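Local coordinates for protein synthesis inhibitor, putative (Thermotoga maritima, PDB 2B33) that probably acts as a deaminase of the RutC (YjgF-like) family and can bind calcium, at residues Val85-Phe90 and Ile129-Ile134; Val66-Lys71 and Ser105-Asp110; Ile45-Glu50 and Leu123-Glu128. All coordinates share one frame; numbering follows the deposited sequence.

Contact 1 (Val85-Phe90 and Ile129-Ile134); sequences VKVTVF and IEIEAI
The edge of the Phe90 ring meets the carboxylate end of Glu132: CE2 of Phe90 lies 4.0 Å from CD of Glu132, with the ring and carboxylate planes 68° apart. Glu130 O also sits near the ring plane, beside CD2, and CG2 of Thr88 covers one face off-centre, 3.5 Å above it. The two segments are antiparallel neighbours in the central sheet of the YjgF-like fold. Phe90, Thr88 and Lys86 share one face of it with Glu130, Glu132 and Ile134.

Glu132 reaches across because its CG stands between the backbone N and the carbonyl carbon (chi1 65°), with the chain extended beyond; OE2 ends 3.7 Å from CB of Thr88. A water near Thr88 OG1 gives OE2 only a weak bond. The stronger partners of this carboxylate lie in the third subunit, where Ser116 and Lys86 both bind OE1. Lys86 of this chain in turn forms a salt bridge to Glu132 of the second subunit, a neighbouring chain, while its NZ also donates to Val87 O. This face therefore lines the trimer interface.

The other face is apolar. CG1 of Val87 presses on CG2 of Ile131, and CG1 of Val89 on CD1 of Ile129, both pairs at a tight 3.4 Å; Ala133 faces Val87. Val66 and Leu67 of helix 59-76 cover Ile131 on this side.

Backbone bonds pair the strands along their length, with Phe90 N to Glu130 O at 2.7 Å. Toward Val85 the pairing slips into a classic beta bulge: Ile134 O accepts from Val85 N at 3.0 Å and from Lys86 N at 3.3 Å.

Contact 2 (Val66-Lys71 and Ser105-Asp110); sequences VLENLK and SRYFGD. With EDO (1,2-ethanediol), chain D.
CB of Leu67 sits squarely over the centre of the Tyr107 ring, 3.8 Å from the centroid and only 2° off the ring normal, a CH-pi contact. Beyond it, at CG, the leucine forks: CD1 reaches the rim on the same side, 3.7 Å from Tyr107 CD1, and CD2 goes to the neighbouring aromatic, 3.8 Å from CE2 of Phe108. The phenol oxygen of Tyr107 donates to OE2 of Glu68 at 2.8 Å, using the anti lone pair of that oxygen. Glu68 gets there by folding at chi2 (-64°), which brings the carboxylate in at the ring edge, its plane 64° from that of the ring. Lys71, fully extended, passes the ring at about a right angle, its CD at the edge near CE2.

Here two helices meet, 59-76 and 97-108, the pair that packs against one face of the sheet in this alpha-beta fold. Leu70 adds to the deeper side: with CG anti to its backbone N, it brings CD2 in the plane of the Phe108 ring, 3.9 Å from CZ. Beneath, Leu67 and Leu70 rest on Ile131 and Ala133 of strand 129-136. The Phe108 ring is further placed by Tyr104, whose ring meets it, and by Leu81.

The outer side is polar. A 1,2-ethanediol, probably from the crystallisation liquor, lies near the Tyr107 hydroxyl; Arg106 NH1 donates to its O2 over a long 3.3 Å, and Glu64 OE2 is a further hydrogen-bonding partner.

Contact 3 (Ile45-Glu50 and Leu123-Glu128); sequences IPIDPE and LPRNVE
Val127 packs against Ile45 and Pro46 together, and this is the snug half of the contact. Its CG2 comes within 3.7 Å of CG2 of Ile45, while CB and CG1 lie against CD of Pro46, each at 3.9 Å. Behind Pro46 stand Val66 of helix 59-76 and Ile129 at the start of strand 129-136, and Val127 also touches Leu54, so Pro46 and Val127 are buried.

The other half is looser and turned to solvent. Arg125, bent at chi2 and chi3, doubles back across the isoleucines: CG passes 4.0 Å from CD1 of Ile45, and NH1 is modelled against CD1 of Ile47, closer than usual for a nitrogen and a methyl, so the exact length is doubtful. Pro124 adds a light touch on Ile45 CD1.

Each loop holds its own shape. Pro46 is the centre of an inverse gamma turn, closed by Ile47 N to Ile45 O at 2.7 Å, and Val127 N bonds back to Pro124 O. Replacing Pro46 by an alanine here would probably open a gap beside Val127 and free the backbone to drift from the turn.

Further along, Asp48 OD1 accepts from Glu50 N in an Asx turn. In a structure of this protein Asp48 and Glu50 bind calcium, although none is bound to this chain. With no hydrogen bond between the two loops, their junction rests mainly on apolar contact, with the arginine chain laid over the isoleucines, whereas the calcium-binding residues lie beyond it, clear of the other loop.

In the fold
Contact 1 is the middle of the fold, and the others lean on it. Contact 2, with its centre 10 Å away, rests on the apolar face of the strands, where Ile131 CB meets Val66 CG1 at 3.6 Å. Contact 3, centred 14 Å from contact 1, lies against the Ile129 end of the strand pair: Pro46 CD lies 3.3 Å from Ile129 O. Contacts 2 and 3, centres 16 Å apart, are tied by a probable hydrogen bond, Asn69 ND2 to Ile47 O at 3.0 Å. This bond joins helix 59-76 to the loop that carries Asp48 and Glu50; the side chain of Glu68 is about 9 Å from that of Asp48. Contacts 1 and 3 both touch the third subunit.

Contact 1 (Val85-Phe90 and Ile129-Ile134)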
ATOM      1  N   VAL A  85     -10.134  -6.422  -5.116  1.00 35.06           N
ATOM      2  CA  VAL A  85      -9.269  -6.248  -6.299  1.00 35.23           C
ATOM      3  C   VAL A  85      -7.778  -6.251  -5.995  1.00 36.22           C
ATOM      4  O   VAL A  85      -6.976  -6.631  -6.847  1.00 37.26           O
ATOM      5  CB  VAL A  85      -9.595  -4.934  -7.077  1.00 36.09           C
ATOM      6  CG1 VAL A  85     -11.035  -4.955  -7.583  1.00 34.11           C
ATOM      7  CG2 VAL A  85      -9.339  -3.669  -6.240  1.00 35.95           C
ATOM      8  N   LYS A  86      -7.414  -5.807  -4.791  1.00 36.06           N
ATOM      9  CA  LYS A  86      -6.032  -5.710  -4.383  1.00 35.73           C
ATOM     10  C   LYS A  86      -5.922  -6.034  -2.907  1.00 35.76           C
ATOM     11  O   LYS A  86      -6.709  -5.529  -2.097  1.00 35.51           O
ATOM     12  CB  LYS A  86      -5.509  -4.300  -4.657  1.00 36.08           C
ATOM     13  CG  LYS A  86      -4.056  -4.034  -4.248  1.00 35.73           C
ATOM     14  CD  LYS A  86      -3.056  -4.955  -4.927  1.00 35.09           C
ATOM     15  CE  LYS A  86      -1.631  -4.574  -4.573  1.00 36.64           C
ATOM     16  NZ  LYS A  86      -1.357  -4.788  -3.152  1.00 35.55           N
ATOM     17  N   VAL A  87      -4.946  -6.874  -2.578  1.00 34.94           N
ATOM     18  CA  VAL A  87      -4.667  -7.290  -1.206  1.00 35.01           C
ATOM     19  C   VAL A  87      -3.173  -7.064  -0.939  1.00 35.24           C
ATOM     20  O   VAL A  87      -2.360  -7.120  -1.853  1.00 35.86           O
ATOM     21  CB  VAL A  87      -5.034  -8.792  -1.003  1.00 35.08           C
ATOM     22  CG1 VAL A  87      -4.753  -9.240   0.406  1.00 37.03           C
ATOM     23  CG2 VAL A  87      -6.519  -9.043  -1.333  1.00 32.82           C
ATOM     24  N   THR A  88      -2.824  -6.758   0.306  1.00 35.09           N
ATOM     25  CA  THR A  88      -1.426  -6.628   0.702  1.00 34.85           C
ATOM     26  C   THR A  88      -1.269  -7.412   1.999  1.00 34.95           C
ATOM     27  O   THR A  88      -1.929  -7.106   2.986  1.00 33.93           O
ATOM     28  CB  THR A  88      -0.970  -5.160   0.882  1.00 35.10           C
ATOM     29  OG1 THR A  88      -1.091  -4.456  -0.357  1.00 32.43           O
ATOM     30  CG2 THR A  88       0.493  -5.088   1.304  1.00 35.37           C
ATOM     31  N   VAL A  89      -0.415  -8.433   1.970  1.00 34.96           N
ATOM     32  CA  VAL A  89      -0.139  -9.266   3.129  1.00 34.44           C
ATOM     33  C   VAL A  89       1.182  -8.795   3.727  1.00 35.22           C
ATOM     34  O   VAL A  89       2.188  -8.683   3.013  1.00 34.65           O
ATOM     35  CB  VAL A  89       0.030 -10.763   2.759  1.00 34.77           C
ATOM     36  CG1 VAL A  89       0.356 -11.605   3.997  1.00 32.99           C
ATOM     37  CG2 VAL A  89      -1.216 -11.310   2.082  1.00 33.97           C
ATOM     38  N   PHE A  90       1.170  -8.521   5.034  1.00 35.56           N
ATOM     39  CA  PHE A  90       2.370  -8.169   5.779  1.00 34.71           C
ATOM     40  C   PHE A  90       2.595  -9.329   6.717  1.00 35.30           C
ATOM     41  O   PHE A  90       1.623  -9.854   7.261  1.00 35.78           O
ATOM     42  CB  PHE A  90       2.169  -6.914   6.617  1.00 34.88           C
ATOM     43  CG  PHE A  90       1.792  -5.699   5.823  1.00 36.51           C
ATOM     44  CD1 PHE A  90       2.766  -4.966   5.146  1.00 37.37           C
ATOM     45  CD2 PHE A  90       0.465  -5.268   5.775  1.00 33.98           C
ATOM     46  CE1 PHE A  90       2.425  -3.830   4.413  1.00 39.88           C
ATOM     47  CE2 PHE A  90       0.112  -4.134   5.050  1.00 36.87           C
ATOM     48  CZ  PHE A  90       1.095  -3.410   4.368  1.00 36.89           C
ATOM     49  N   ILE A 129       1.053 -11.716  11.222  1.00 37.18           N
ATOM     50  CA  ILE A 129       0.307 -11.629   9.972  1.00 38.48           C
ATOM     51  C   ILE A 129      -0.673 -10.448  10.060  1.00 38.11           C
ATOM     52  O   ILE A 129      -1.302 -10.225  11.100  1.00 37.26           O
ATOM     53  CB  ILE A 129      -0.391 -13.008   9.644  1.00 38.42           C
ATOM     54  CG1 ILE A 129      -1.167 -12.988   8.327  1.00 42.68           C
ATOM     55  CG2 ILE A 129      -1.317 -13.455  10.761  1.00 39.60           C
ATOM     56  CD1 ILE A 129      -0.301 -12.921   7.089  1.00 47.81           C
ATOM     57  N   GLU A 130      -0.738  -9.669   8.981  1.00 37.85           N
ATOM     58  CA  GLU A 130      -1.666  -8.554   8.867  1.00 37.24           C
ATOM     59  C   GLU A 130      -2.002  -8.414   7.394  1.00 38.08           C
ATOM     60  O   GLU A 130      -1.099  -8.440   6.556  1.00 38.54           O
ATOM     61  CB  GLU A 130      -1.084  -7.247   9.423  1.00 37.22           C
ATOM     62  CG  GLU A 130      -2.043  -6.049   9.306  1.00 36.45           C
ATOM     63  CD  GLU A 130      -1.533  -4.776   9.950  1.00 37.20           C
ATOM     64  OE1 GLU A 130      -0.530  -4.817  10.676  1.00 40.43           O
ATOM     65  OE2 GLU A 130      -2.148  -3.715   9.736  1.00 38.49           O
ATOM     66  N   ILE A 131      -3.297  -8.277   7.092  1.00 37.23           N
ATOM     67  CA  ILE A 131      -3.778  -8.176   5.714  1.00 37.67           C
ATOM     68  C   ILE A 131      -4.785  -7.029   5.546  1.00 37.27           C
ATOM     69  O   ILE A 131      -5.780  -6.949   6.269  1.00 37.06           O
ATOM     70  CB  ILE A 131      -4.435  -9.503   5.238  1.00 36.76           C
ATOM     71  CG1 ILE A 131      -3.469 -10.683   5.436  1.00 35.63           C
ATOM     72  CG2 ILE A 131      -4.876  -9.382   3.764  1.00 36.43           C
ATOM     73  CD1 ILE A 131      -4.033 -12.063   5.130  1.00 38.69           C
ATOM     74  N   GLU A 132      -4.500  -6.153   4.585  1.00 37.26           N
ATOM     75  CA  GLU A 132      -5.368  -5.041   4.219  1.00 36.79           C
ATOM     76  C   GLU A 132      -5.837  -5.332   2.808  1.00 35.83           C
ATOM     77  O   GLU A 132      -5.292  -6.212   2.145  1.00 35.62           O
ATOM     78  CB  GLU A 132      -4.633  -3.698   4.252  1.00 37.06           C
ATOM     79  CG  GLU A 132      -3.506  -3.557   3.233  1.00 38.97           C
ATOM     80  CD  GLU A 132      -2.853  -2.192   3.226  1.00 37.37           C
ATOM     81  OE1 GLU A 132      -3.137  -1.355   4.107  1.00 40.24           O
ATOM     82  OE2 GLU A 132      -2.045  -1.957   2.310  1.00 43.92           O
ATOM     83  N   ALA A 133      -6.836  -4.587   2.345  1.00 34.07           N
ATOM     84  CA  ALA A 133      -7.361  -4.787   1.007  1.00 34.07           C
ATOM     85  C   ALA A 133      -8.164  -3.597   0.488  1.00 33.90           C
ATOM     86  O   ALA A 133      -8.622  -2.753   1.254  1.00 33.34           O
ATOM     87  CB  ALA A 133      -8.241  -6.039   0.981  1.00 34.09           C
ATOM     88  N   ILE A 134      -8.293  -3.542  -0.835  1.00 33.85           N
ATOM     89  CA  ILE A 134      -9.138  -2.562  -1.518  1.00 33.63           C
ATOM     90  C   ILE A 134     -10.110  -3.427  -2.298  1.00 34.04           C
ATOM     91  O   ILE A 134      -9.706  -4.448  -2.855  1.00 34.12           O
ATOM     92  CB  ILE A 134      -8.366  -1.615  -2.479  1.00 32.76           C
ATOM     93  CG1 ILE A 134      -7.384  -0.743  -1.683  1.00 35.16           C
ATOM     94  CG2 ILE A 134      -9.357  -0.705  -3.241  1.00 36.33           C
ATOM     95  CD1 ILE A 134      -6.397   0.067  -2.514  1.00 34.18           C
TER
HETATM   96  O   HOH W   1      -3.875  -2.765  -0.361  1.00 32.94           O

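Contact 2 (Val66-Lys71 and Ser105-Asp110)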
ATOM      1  N   VAL A  66      -7.574 -13.418  10.595  1.00 36.81           N
ATOM      2  CA  VAL A  66      -7.356 -12.205   9.790  1.00 37.07           C
ATOM      3  C   VAL A  66      -8.335 -12.134   8.603  1.00 37.48           C
ATOM      4  O   VAL A  66      -8.959 -11.097   8.368  1.00 38.32           O
ATOM      5  CB  VAL A  66      -5.906 -12.122   9.236  1.00 37.02           C
ATOM      6  CG1 VAL A  66      -5.766 -10.993   8.231  1.00 37.03           C
ATOM      7  CG2 VAL A  66      -4.894 -11.918  10.358  1.00 35.19           C
ATOM      8  N   LEU A  67      -8.448 -13.229   7.857  1.00 36.90           N
ATOM      9  CA  LEU A  67      -9.346 -13.289   6.703  1.00 36.17           C
ATOM     10  C   LEU A  67     -10.815 -13.287   7.102  1.00 36.18           C
ATOM     11  O   LEU A  67     -11.650 -12.794   6.343  1.00 36.72           O
ATOM     12  CB  LEU A  67      -9.010 -14.489   5.813  1.00 36.14           C
ATOM     13  CG  LEU A  67      -7.634 -14.414   5.134  1.00 36.72           C
ATOM     14  CD1 LEU A  67      -7.263 -15.741   4.524  1.00 36.20           C
ATOM     15  CD2 LEU A  67      -7.584 -13.320   4.079  1.00 39.03           C
ATOM     16  N   GLU A  68     -11.136 -13.850   8.268  1.00 36.21           N
ATOM     17  CA  GLU A  68     -12.505 -13.789   8.794  1.00 36.19           C
ATOM     18  C   GLU A  68     -12.868 -12.359   9.188  1.00 36.09           C
ATOM     19  O   GLU A  68     -13.997 -11.921   8.966  1.00 36.05           O
ATOM     20  CB  GLU A  68     -12.719 -14.741   9.981  1.00 36.68           C
ATOM     21  CG  GLU A  68     -12.977 -16.197   9.587  1.00 36.49           C
ATOM     22  CD  GLU A  68     -14.285 -16.403   8.788  1.00 36.86           C
ATOM     23  OE1 GLU A  68     -15.312 -15.755   9.098  1.00 39.12           O
ATOM     24  OE2 GLU A  68     -14.287 -17.230   7.854  1.00 33.04           O
ATOM     25  N   ASN A  69     -11.911 -11.642   9.771  1.00 36.61           N
ATOM     26  CA  ASN A  69     -12.107 -10.239  10.114  1.00 36.27           C
ATOM     27  C   ASN A  69     -12.310  -9.406   8.848  1.00 36.21           C
ATOM     28  O   ASN A  69     -13.227  -8.582   8.787  1.00 34.92           O
ATOM     29  CB  ASN A  69     -10.919  -9.701  10.926  1.00 36.79           C
ATOM     30  CG  ASN A  69     -10.829 -10.306  12.319  1.00 35.49           C
ATOM     31  OD1 ASN A  69     -11.793 -10.871  12.822  1.00 35.31           O
ATOM     32  ND2 ASN A  69      -9.671 -10.159  12.960  1.00 33.35           N
ATOM     33  N   LEU A  70     -11.455  -9.632   7.847  1.00 37.06           N
ATOM     34  CA  LEU A  70     -11.563  -8.955   6.545  1.00 37.71           C
ATOM     35  C   LEU A  70     -12.920  -9.206   5.891  1.00 36.27           C
ATOM     36  O   LEU A  70     -13.563  -8.274   5.408  1.00 37.66           O
ATOM     37  CB  LEU A  70     -10.449  -9.427   5.594  1.00 38.01           C
ATOM     38  CG  LEU A  70     -10.489  -8.933   4.133  1.00 39.90           C
ATOM     39  CD1 LEU A  70     -10.454  -7.414   4.059  1.00 41.87           C
ATOM     40  CD2 LEU A  70      -9.342  -9.522   3.316  1.00 40.29           C
ATOM     41  N   LYS A  71     -13.337 -10.472   5.882  1.00 35.96           N
ATOM     42  CA  LYS A  71     -14.619 -10.893   5.300  1.00 36.01           C
ATOM     43  C   LYS A  71     -15.839 -10.254   5.979  1.00 35.81           C
ATOM     44  O   LYS A  71     -16.794  -9.856   5.311  1.00 34.69           O
ATOM     45  CB  LYS A  71     -14.730 -12.421   5.359  1.00 36.17           C
ATOM     46  CG  LYS A  71     -15.956 -13.008   4.670  1.00 35.46           C
ATOM     47  CD  LYS A  71     -15.920 -14.518   4.715  1.00 36.06           C
ATOM     48  CE  LYS A  71     -17.128 -15.104   4.019  1.00 38.62           C
ATOM     49  NZ  LYS A  71     -17.110 -16.588   4.061  1.00 42.27           N
ATOM     50  N   SER A 105      -6.063 -19.174  -0.177  1.00 36.67           N
ATOM     51  CA  SER A 105      -6.730 -19.809  -1.324  1.00 37.56           C
ATOM     52  C   SER A 105      -8.168 -20.241  -1.056  1.00 37.61           C
ATOM     53  O   SER A 105      -8.977 -20.302  -1.980  1.00 36.64           O
ATOM     54  CB  SER A 105      -5.976 -21.068  -1.768  1.00 37.09           C
ATOM     55  OG  SER A 105      -4.666 -20.775  -2.189  1.00 40.36           O
ATOM     56  N   ARG A 106      -8.470 -20.576   0.196  1.00 37.83           N
ATOM     57  CA  ARG A 106      -9.825 -20.970   0.589  1.00 38.44           C
ATOM     58  C   ARG A 106     -10.806 -19.791   0.602  1.00 38.76           C
ATOM     59  O   ARG A 106     -12.011 -20.005   0.605  1.00 39.56           O
ATOM     60  CB  ARG A 106      -9.798 -21.699   1.941  1.00 38.51           C
ATOM     61  CG  ARG A 106      -9.152 -23.078   1.823  1.00 40.88           C
ATOM     62  CD  ARG A 106      -8.474 -23.559   3.096  1.00 44.16           C
ATOM     63  NE  ARG A 106      -7.766 -24.820   2.836  1.00 47.51           N
ATOM     64  CZ  ARG A 106      -6.818 -25.370   3.605  1.00 48.50           C
ATOM     65  NH1 ARG A 106      -6.385 -24.782   4.728  1.00 50.07           N
ATOM     66  NH2 ARG A 106      -6.271 -26.524   3.229  1.00 47.86           N
ATOM     67  N   TYR A 107     -10.283 -18.563   0.608  1.00 39.91           N
ATOM     68  CA  TYR A 107     -11.083 -17.330   0.536  1.00 40.79           C
ATOM     69  C   TYR A 107     -11.053 -16.707  -0.875  1.00 41.34           C
ATOM     70  O   TYR A 107     -12.103 -16.322  -1.387  1.00 42.33           O
ATOM     71  CB  TYR A 107     -10.604 -16.319   1.603  1.00 41.23           C
ATOM     72  CG  TYR A 107     -10.930 -16.759   3.022  1.00 41.72           C
ATOM     73  CD1 TYR A 107     -10.188 -17.750   3.647  1.00 42.02           C
ATOM     74  CD2 TYR A 107     -11.992 -16.196   3.728  1.00 41.31           C
ATOM     75  CE1 TYR A 107     -10.488 -18.176   4.935  1.00 44.29           C
ATOM     76  CE2 TYR A 107     -12.302 -16.615   5.023  1.00 41.67           C
ATOM     77  CZ  TYR A 107     -11.546 -17.607   5.619  1.00 41.68           C
ATOM     78  OH  TYR A 107     -11.830 -18.035   6.896  1.00 41.02           O
ATOM     79  N   PHE A 108      -9.863 -16.639  -1.495  1.00 41.72           N
ATOM     80  CA  PHE A 108      -9.662 -16.025  -2.834  1.00 40.48           C
ATOM     81  C   PHE A 108      -9.120 -16.942  -3.965  1.00 41.10           C
ATOM     82  O   PHE A 108      -8.527 -16.448  -4.932  1.00 42.02           O
ATOM     83  CB  PHE A 108      -8.692 -14.847  -2.718  1.00 39.57           C
ATOM     84  CG  PHE A 108      -9.079 -13.821  -1.704  1.00 39.22           C
ATOM     85  CD1 PHE A 108     -10.017 -12.846  -2.010  1.00 36.21           C
ATOM     86  CD2 PHE A 108      -8.460 -13.790  -0.457  1.00 37.44           C
ATOM     87  CE1 PHE A 108     -10.362 -11.877  -1.083  1.00 36.02           C
ATOM     88  CE2 PHE A 108      -8.798 -12.819   0.474  1.00 38.25           C
ATOM     89  CZ  PHE A 108      -9.750 -11.859   0.159  1.00 38.23           C
ATOM     90  N   GLY A 109      -9.308 -18.254  -3.864  1.00 41.16           N
ATOM     91  CA  GLY A 109      -8.843 -19.175  -4.908  1.00 41.02           C
ATOM     92  C   GLY A 109      -9.580 -19.013  -6.233  1.00 41.49           C
ATOM     93  O   GLY A 109      -8.983 -19.125  -7.304  1.00 42.41           O
ATOM     94  N   ASP A 110     -10.882 -18.759  -6.157  1.00 40.74           N
ATOM     95  CA  ASP A 110     -11.703 -18.539  -7.343  1.00 40.87           C
ATOM     96  C   ASP A 110     -11.532 -17.122  -7.876  1.00 40.49           C
ATOM     97  O   ASP A 110     -11.311 -16.916  -9.068  1.00 40.05           O
ATOM     98  CB  ASP A 110     -13.192 -18.720  -7.006  1.00 41.80           C
ATOM     99  CG  ASP A 110     -13.535 -20.117  -6.512  1.00 46.56           C
ATOM    100  OD1 ASP A 110     -12.728 -21.054  -6.710  1.00 55.69           O
ATOM    101  OD2 ASP A 110     -14.630 -20.275  -5.927  1.00 50.21           O
TER
HETATM  102  C1  EDO D 130     -10.906 -22.514   6.972  1.00 66.36           C
HETATM  103  O1  EDO D 130     -11.441 -21.405   7.703  1.00 64.48           O
HETATM  104  C2  EDO D 130      -9.612 -22.093   6.276  1.00 66.63           C
HETATM  105  O2  EDO D 130      -8.606 -23.105   6.430  1.00 63.90           O

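Contact 3 (Ile45-Glu50 and Leu123-Glu128)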
ATOM      1  N   ILE A  45      -5.542  -7.917  11.898  1.00 35.03           N
ATOM      2  CA  ILE A  45      -4.596  -8.745  12.635  1.00 35.87           C
ATOM      3  C   ILE A  45      -5.380  -9.889  13.292  1.00 35.96           C
ATOM      4  O   ILE A  45      -6.605  -9.796  13.396  1.00 34.40           O
ATOM      5  CB  ILE A  45      -3.769  -7.899  13.656  1.00 35.13           C
ATOM      6  CG1 ILE A  45      -4.668  -7.143  14.646  1.00 36.14           C
ATOM      7  CG2 ILE A  45      -2.901  -6.927  12.894  1.00 36.06           C
ATOM      8  CD1 ILE A  45      -3.923  -6.462  15.777  1.00 37.00           C
ATOM      9  N   PRO A  46      -4.694 -10.987  13.689  1.00 36.57           N
ATOM     10  CA  PRO A  46      -5.392 -12.119  14.305  1.00 37.12           C
ATOM     11  C   PRO A  46      -5.918 -11.842  15.716  1.00 37.51           C
ATOM     12  O   PRO A  46      -5.362 -12.325  16.698  1.00 38.90           O
ATOM     13  CB  PRO A  46      -4.336 -13.235  14.284  1.00 37.90           C
ATOM     14  CG  PRO A  46      -3.048 -12.542  14.277  1.00 38.09           C
ATOM     15  CD  PRO A  46      -3.254 -11.267  13.526  1.00 36.51           C
ATOM     16  N   ILE A  47      -6.992 -11.056  15.781  1.00 37.86           N
ATOM     17  CA  ILE A  47      -7.677 -10.708  17.021  1.00 38.24           C
ATOM     18  C   ILE A  47      -9.097 -11.222  16.905  1.00 37.28           C
ATOM     19  O   ILE A  47      -9.729 -11.068  15.859  1.00 37.12           O
ATOM     20  CB  ILE A  47      -7.683  -9.169  17.290  1.00 38.67           C
ATOM     21  CG1 ILE A  47      -6.340  -8.759  17.901  1.00 39.85           C
ATOM     22  CG2 ILE A  47      -8.814  -8.765  18.267  1.00 39.66           C
ATOM     23  CD1 ILE A  47      -6.170  -7.281  18.160  1.00 39.78           C
ATOM     24  N   ASP A  48      -9.589 -11.824  17.986  1.00 36.93           N
ATOM     25  CA  ASP A  48     -10.956 -12.309  18.053  1.00 36.66           C
ATOM     26  C   ASP A  48     -11.864 -11.109  18.373  1.00 35.24           C
ATOM     27  O   ASP A  48     -11.649 -10.445  19.385  1.00 34.64           O
ATOM     28  CB  ASP A  48     -11.070 -13.391  19.120  1.00 37.00           C
ATOM     29  CG  ASP A  48     -12.419 -14.079  19.121  1.00 38.68           C
ATOM     30  OD1 ASP A  48     -13.417 -13.473  19.560  1.00 43.04           O
ATOM     31  OD2 ASP A  48     -12.468 -15.258  18.721  1.00 44.09           O
ATOM     32  N   PRO A  49     -12.857 -10.810  17.504  1.00 34.42           N
ATOM     33  CA  PRO A  49     -13.776  -9.675  17.709  1.00 33.98           C
ATOM     34  C   PRO A  49     -14.591  -9.635  19.012  1.00 34.04           C
ATOM     35  O   PRO A  49     -14.973  -8.548  19.450  1.00 34.25           O
ATOM     36  CB  PRO A  49     -14.757  -9.801  16.541  1.00 33.47           C
ATOM     37  CG  PRO A  49     -14.074 -10.597  15.539  1.00 34.10           C
ATOM     38  CD  PRO A  49     -13.146 -11.507  16.236  1.00 34.37           C
ATOM     39  N   GLU A  50     -14.875 -10.800  19.596  1.00 34.41           N
ATOM     40  CA  GLU A  50     -15.677 -10.907  20.820  1.00 34.40           C
ATOM     41  C   GLU A  50     -14.858 -10.821  22.115  1.00 34.39           C
ATOM     42  O   GLU A  50     -15.246 -10.109  23.050  1.00 34.29           O
ATOM     43  CB  GLU A  50     -16.467 -12.227  20.816  1.00 34.89           C
ATOM     44  CG  GLU A  50     -17.505 -12.354  19.704  1.00 34.51           C
ATOM     45  N   LEU A 123       4.829  -5.894  13.630  1.00 35.90           N
ATOM     46  CA  LEU A 123       3.417  -5.585  13.402  1.00 35.66           C
ATOM     47  C   LEU A 123       2.734  -5.188  14.721  1.00 35.46           C
ATOM     48  O   LEU A 123       3.314  -5.383  15.793  1.00 34.18           O
ATOM     49  CB  LEU A 123       2.724  -6.801  12.759  1.00 36.21           C
ATOM     50  CG  LEU A 123       3.090  -7.153  11.305  1.00 36.18           C
ATOM     51  CD1 LEU A 123       2.564  -8.523  10.906  1.00 34.88           C
ATOM     52  CD2 LEU A 123       2.580  -6.092  10.322  1.00 32.52           C
ATOM     53  N   PRO A 124       1.529  -4.577  14.653  1.00 35.70           N
ATOM     54  CA  PRO A 124       0.816  -4.208  15.884  1.00 36.49           C
ATOM     55  C   PRO A 124       0.597  -5.396  16.827  1.00 36.23           C
ATOM     56  O   PRO A 124       0.386  -6.513  16.357  1.00 34.86           O
ATOM     57  CB  PRO A 124      -0.531  -3.692  15.360  1.00 36.35           C
ATOM     58  CG  PRO A 124      -0.217  -3.177  14.019  1.00 36.95           C
ATOM     59  CD  PRO A 124       0.770  -4.152  13.465  1.00 35.69           C
ATOM     60  N   ARG A 125       0.702  -5.153  18.137  1.00 36.56           N
ATOM     61  CA  ARG A 125       0.526  -6.191  19.165  1.00 37.06           C
ATOM     62  C   ARG A 125       1.536  -7.343  18.998  1.00 36.76           C
ATOM     63  O   ARG A 125       1.328  -8.427  19.536  1.00 36.93           O
ATOM     64  CB  ARG A 125      -0.909  -6.764  19.127  1.00 37.91           C
ATOM     65  CG  ARG A 125      -2.047  -5.750  19.248  1.00 40.30           C
ATOM     66  CD  ARG A 125      -2.269  -5.313  20.680  1.00 46.80           C
ATOM     67  NE  ARG A 125      -2.898  -6.367  21.481  1.00 50.78           N
ATOM     68  CZ  ARG A 125      -4.209  -6.627  21.535  1.00 52.22           C
ATOM     69  NH1 ARG A 125      -5.093  -5.922  20.826  1.00 52.47           N
ATOM     70  NH2 ARG A 125      -4.648  -7.620  22.309  1.00 49.57           N
ATOM     71  N   ASN A 126       2.637  -7.091  18.282  1.00 36.30           N
ATOM     72  CA  ASN A 126       3.655  -8.102  17.940  1.00 36.82           C
ATOM     73  C   ASN A 126       3.110  -9.347  17.192  1.00 36.50           C
ATOM     74  O   ASN A 126       3.631 -10.450  17.344  1.00 36.90           O
ATOM     75  CB  ASN A 126       4.522  -8.490  19.163  1.00 36.61           C
ATOM     76  CG  ASN A 126       5.593  -7.457  19.487  1.00 38.48           C
ATOM     77  OD1 ASN A 126       6.359  -7.036  18.618  1.00 42.95           O
ATOM     78  ND2 ASN A 126       5.688  -7.090  20.754  1.00 34.98           N
ATOM     79  N   VAL A 127       2.084  -9.154  16.360  1.00 36.36           N
ATOM     80  CA  VAL A 127       1.524 -10.250  15.567  1.00 35.40           C
ATOM     81  C   VAL A 127       2.460 -10.592  14.398  1.00 36.08           C
ATOM     82  O   VAL A 127       3.401  -9.854  14.103  1.00 36.71           O
ATOM     83  CB  VAL A 127       0.085  -9.962  15.027  1.00 36.03           C
ATOM     84  CG1 VAL A 127      -0.861  -9.660  16.180  1.00 34.78           C
ATOM     85  CG2 VAL A 127       0.068  -8.859  13.958  1.00 34.03           C
ATOM     86  N   GLU A 128       2.178 -11.711  13.738  1.00 36.04           N
ATOM     87  CA  GLU A 128       2.983 -12.225  12.626  1.00 36.46           C
ATOM     88  C   GLU A 128       2.308 -12.137  11.253  1.00 37.25           C
ATOM     89  O   GLU A 128       2.933 -12.433  10.234  1.00 37.35           O
ATOM     90  CB  GLU A 128       3.340 -13.671  12.954  1.00 36.16           C
ATOM     91  CG  GLU A 128       4.301 -13.743  14.146  1.00 39.72           C
ATOM     92  CD  GLU A 128       3.919 -14.749  15.199  1.00 42.64           C
ATOM     93  OE1 GLU A 128       2.716 -15.009  15.366  1.00 42.75           O
ATOM     94  OE2 GLU A 128       4.832 -15.234  15.911  1.00 51.24           O
TER